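Long-range contact in ANGPTL4 C-terminal chain (Homo sapiens, PDB 6U1U), which is the C-terminal fibrinogen-like domain of a secreted protein that inactivates lipoprotein lipase, regulates triglyceride clearance and inhibits endothelial cell proliferation and migration: residues Q44-G49 with H68-L73. Residues are numbered along the deposited sequence; the frame is centred on the assembly and turned at random.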
ATOM      1  N   GLN A  44       3.576   2.922   3.799  1.00 16.61           N
ATOM      2  CA  GLN A  44       4.579   2.271   2.965  1.00 15.60           C
ATOM      3  C   GLN A  44       5.463   3.382   2.430  1.00 15.33           C
ATOM      4  O   GLN A  44       4.948   4.457   2.078  1.00 18.08           O
ATOM      5  CB  GLN A  44       3.918   1.523   1.805  1.00 16.32           C
ATOM      6  CG  GLN A  44       4.926   0.669   0.972  1.00 16.56           C
ATOM      7  CD  GLN A  44       5.313   1.293  -0.380  1.00 17.15           C
ATOM      8  OE1 GLN A  44       5.372   2.507  -0.516  1.00 18.57           O
ATOM      9  NE2 GLN A  44       5.606   0.445  -1.386  1.00 18.60           N
ATOM     10  N   ARG A  45       6.771   3.118   2.349  1.00 16.46           N
ATOM     11  CA  ARG A  45       7.683   4.103   1.766  1.00 18.12           C
ATOM     12  C   ARG A  45       8.874   3.367   1.176  1.00 20.15           C
ATOM     13  O   ARG A  45       9.464   2.508   1.846  1.00 20.48           O
ATOM     14  CB  ARG A  45       8.145   5.111   2.852  1.00 20.93           C
ATOM     15  CG  ARG A  45       9.108   6.176   2.343  1.00 24.53           C
ATOM     16  CD  ARG A  45       9.222   7.325   3.381  1.00 25.60           C
ATOM     17  NE  ARG A  45       9.991   6.855   4.522  1.00 29.31           N
ATOM     18  CZ  ARG A  45      10.059   7.477   5.703  1.00 30.43           C
ATOM     19  NH1 ARG A  45       9.372   8.617   5.899  1.00 29.64           N
ATOM     20  NH2 ARG A  45      10.812   6.959   6.669  1.00 23.88           N
ATOM     21  N   ARG A  46       9.184   3.660  -0.091  1.00 20.23           N
ATOM     22  CA  ARG A  46      10.323   3.024  -0.809  1.00 20.83           C
ATOM     23  C   ARG A  46      11.058   4.116  -1.590  1.00 21.29           C
ATOM     24  O   ARG A  46      10.370   5.007  -2.128  1.00 19.81           O
ATOM     25  CB  ARG A  46       9.818   1.917  -1.739  1.00 21.17           C
ATOM     26  CG  ARG A  46       9.099   0.783  -1.022  1.00 23.53           C
ATOM     27  CD  ARG A  46       8.867  -0.416  -1.922  1.00 22.05           C
ATOM     28  NE  ARG A  46      10.056  -1.246  -2.057  1.00 21.36           N
ATOM     29  CZ  ARG A  46      10.125  -2.345  -2.798  1.00 23.89           C
ATOM     30  NH1 ARG A  46       9.067  -2.753  -3.478  1.00 19.79           N
ATOM     31  NH2 ARG A  46      11.251  -3.033  -2.858  1.00 20.19           N
ATOM     32  N   HIS A  47      12.392   4.042  -1.665  1.00 22.67           N
ATOM     33  CA  HIS A  47      13.140   5.095  -2.353  1.00 23.62           C
ATOM     34  C   HIS A  47      14.566   4.713  -2.736  1.00 25.30           C
ATOM     35  O   HIS A  47      15.195   5.458  -3.499  1.00 27.68           O
ATOM     36  CB  HIS A  47      13.215   6.379  -1.522  1.00 24.65           C
ATOM     37  CG  HIS A  47      13.604   6.155  -0.101  1.00 26.76           C
ATOM     38  ND1 HIS A  47      12.745   6.390   0.949  1.00 30.55           N
ATOM     39  CD2 HIS A  47      14.752   5.689   0.448  1.00 26.52           C
ATOM     40  CE1 HIS A  47      13.348   6.085   2.086  1.00 27.85           C
ATOM     41  NE2 HIS A  47      14.569   5.664   1.808  1.00 27.63           N
ATOM     42  N   ASP A  48      15.086   3.580  -2.230  1.00 23.40           N
ATOM     43  CA  ASP A  48      16.454   3.201  -2.596  1.00 24.48           C
ATOM     44  C   ASP A  48      16.730   1.695  -2.658  1.00 27.18           C
ATOM     45  O   ASP A  48      17.865   1.309  -2.970  1.00 26.92           O
ATOM     46  CB  ASP A  48      17.448   3.902  -1.630  1.00 25.93           C
ATOM     47  CG  ASP A  48      17.342   3.419  -0.173  1.00 26.93           C
ATOM     48  OD1 ASP A  48      16.546   2.522   0.149  1.00 26.15           O
ATOM     49  OD2 ASP A  48      18.069   3.985   0.683  1.00 32.11           O
ATOM     50  N   GLY A  49      15.762   0.825  -2.380  1.00 24.63           N
ATOM     51  CA  GLY A  49      16.031  -0.590  -2.430  1.00 25.83           C
ATOM     52  C   GLY A  49      16.868  -1.149  -1.302  1.00 27.23           C
ATOM     53  O   GLY A  49      17.378  -2.274  -1.425  1.00 28.41           O
ATOM     54  N   HIS A  68      12.934   4.919   9.883  1.00 22.99           N
ATOM     55  CA  HIS A  68      13.619   6.112   9.388  1.00 26.33           C
ATOM     56  C   HIS A  68      13.999   5.999   7.915  1.00 28.96           C
ATOM     57  O   HIS A  68      14.671   6.897   7.395  1.00 27.38           O
ATOM     58  CB  HIS A  68      14.883   6.374  10.228  1.00 29.60           C
ATOM     59  CG  HIS A  68      14.595   6.970  11.570  1.00 33.78           C
ATOM     60  ND1 HIS A  68      14.635   6.237  12.736  1.00 37.36           N
ATOM     61  CD2 HIS A  68      14.246   8.230  11.929  1.00 36.22           C
ATOM     62  CE1 HIS A  68      14.325   7.019  13.758  1.00 34.60           C
ATOM     63  NE2 HIS A  68      14.074   8.230  13.293  1.00 36.14           N
ATOM     64  N   GLY A  69      13.598   4.918   7.232  1.00 24.28           N
ATOM     65  CA  GLY A  69      13.970   4.674   5.846  1.00 24.93           C
ATOM     66  C   GLY A  69      12.812   4.036   5.078  1.00 20.33           C
ATOM     67  O   GLY A  69      11.688   4.540   5.168  1.00 22.46           O
ATOM     68  N   GLU A  70      13.042   2.932   4.353  1.00 22.01           N
ATOM     69  CA  GLU A  70      11.962   2.226   3.650  1.00 20.48           C
ATOM     70  C   GLU A  70      11.245   1.265   4.597  1.00 20.90           C
ATOM     71  O   GLU A  70      11.890   0.595   5.421  1.00 20.26           O
ATOM     72  CB  GLU A  70      12.512   1.405   2.486  1.00 19.75           C
ATOM     73  CG  GLU A  70      13.341   2.189   1.460  1.00 20.82           C
ATOM     74  CD  GLU A  70      13.709   1.291   0.300  1.00 22.64           C
ATOM     75  OE1 GLU A  70      14.156   0.145   0.569  1.00 24.02           O
ATOM     76  OE2 GLU A  70      13.493   1.697  -0.877  1.00 24.98           O
ATOM     77  N   PHE A  71       9.916   1.154   4.458  1.00 19.47           N
ATOM     78  CA  PHE A  71       9.211   0.287   5.391  1.00 17.34           C
ATOM     79  C   PHE A  71       7.820  -0.038   4.879  1.00 18.32           C
ATOM     80  O   PHE A  71       7.271   0.626   3.981  1.00 17.32           O
ATOM     81  CB  PHE A  71       9.110   0.933   6.790  1.00 17.57           C
ATOM     82  CG  PHE A  71       8.234   2.201   6.824  1.00 18.28           C
ATOM     83  CD1 PHE A  71       6.853   2.109   6.926  1.00 16.99           C
ATOM     84  CD2 PHE A  71       8.819   3.456   6.760  1.00 20.38           C
ATOM     85  CE1 PHE A  71       6.050   3.237   6.941  1.00 17.71           C
ATOM     86  CE2 PHE A  71       8.041   4.603   6.804  1.00 19.72           C
ATOM     87  CZ  PHE A  71       6.671   4.511   6.871  1.00 19.27           C
ATOM     88  N   TRP A  72       7.237  -1.048   5.520  1.00 15.61           N
ATOM     89  CA  TRP A  72       5.834  -1.417   5.398  1.00 16.28           C
ATOM     90  C   TRP A  72       5.268  -1.390   6.816  1.00 17.70           C
ATOM     91  O   TRP A  72       5.797  -2.090   7.679  1.00 17.99           O
ATOM     92  CB  TRP A  72       5.721  -2.831   4.787  1.00 16.67           C
ATOM     93  CG  TRP A  72       4.325  -3.369   4.744  1.00 16.63           C
ATOM     94  CD1 TRP A  72       3.782  -4.349   5.529  1.00 16.21           C
ATOM     95  CD2 TRP A  72       3.299  -2.965   3.830  1.00 16.38           C
ATOM     96  NE1 TRP A  72       2.447  -4.542   5.179  1.00 15.94           N
ATOM     97  CE2 TRP A  72       2.148  -3.721   4.125  1.00 17.65           C
ATOM     98  CE3 TRP A  72       3.244  -2.016   2.783  1.00 16.01           C
ATOM     99  CZ2 TRP A  72       0.945  -3.579   3.396  1.00 18.23           C
ATOM    100  CZ3 TRP A  72       2.076  -1.870   2.066  1.00 16.27           C
ATOM    101  CH2 TRP A  72       0.930  -2.648   2.377  1.00 18.34           C
ATOM    102  N   LEU A  73       4.245  -0.552   7.078  1.00 15.67           N
ATOM    103  CA  LEU A  73       3.782  -0.381   8.470  1.00 16.20           C
ATOM    104  C   LEU A  73       3.208  -1.681   9.030  1.00 19.87           C
ATOM    105  O   LEU A  73       3.466  -2.039  10.195  1.00 17.58           O
ATOM    106  CB  LEU A  73       2.740   0.731   8.547  1.00 16.03           C
ATOM    107  CG  LEU A  73       2.025   0.946   9.892  1.00 15.96           C
ATOM    108  CD1 LEU A  73       3.097   1.251  10.977  1.00 16.58           C
ATOM    109  CD2 LEU A  73       1.022   2.074   9.807  1.00 18.41           C
TER
HETATM  110  O   HOH W   1      13.184  -1.668  -1.152  1.00 24.85           O
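Glu70, just before strand 71-72, reaches the amides of His47, Asp48 and Gly49 in the loop after strand 38-46. Glu70 CB lies 3.3 Å from Arg45 O. CG stands anti to the carbonyl carbon (chi1 -56°), which sets Glu70 CG over one face of the His47 ring as a CH-pi contact, 3.9 Å from the centroid. Beyond CG the extended chain brings Glu70 CD to 3.1 Å from Asp48 OD1. At the tip, Glu70 OE2 accepts hydrogen bonds from three successive backbone amides: His47 N at 2.7 Å on its anti lone pair, then Asp48 N and Gly49 N, both from above the carboxylate plane. Glu70 OE1 accepts a hydrogen bond from a water that in turn accepts one from Arg46 NH2, and it also accepts from Val51 N. Next to this site the strands pair antiparallel, Arg45 and Phe71 exchanging both backbone bonds. The Arg45 chain, bent at chi3 (73°), turns NE and NH2 side-on to Gly69 O, which lies in the guanidinium plane 2.9 Å from Arg45 NE. Phe71 CE2 sits over one face of that guanidinium, whose NH2 meets the ring at its edge. On the other face of the sheet, Gln44 CG abuts the edge of the Trp72 indole, 3.6 Å from Trp72 CE3, while Thr209 and Asn176 hold the amide. The contact thus joins the end of strand 38-46 and the loop after it to strand 71-72 and the loop before it, within the fibrinogen-like domain. Three amides and the water-bridged Arg46 would probably stabilise an ionised Glu70, offsetting repulsion from Asp48, itself bonded to Ser50.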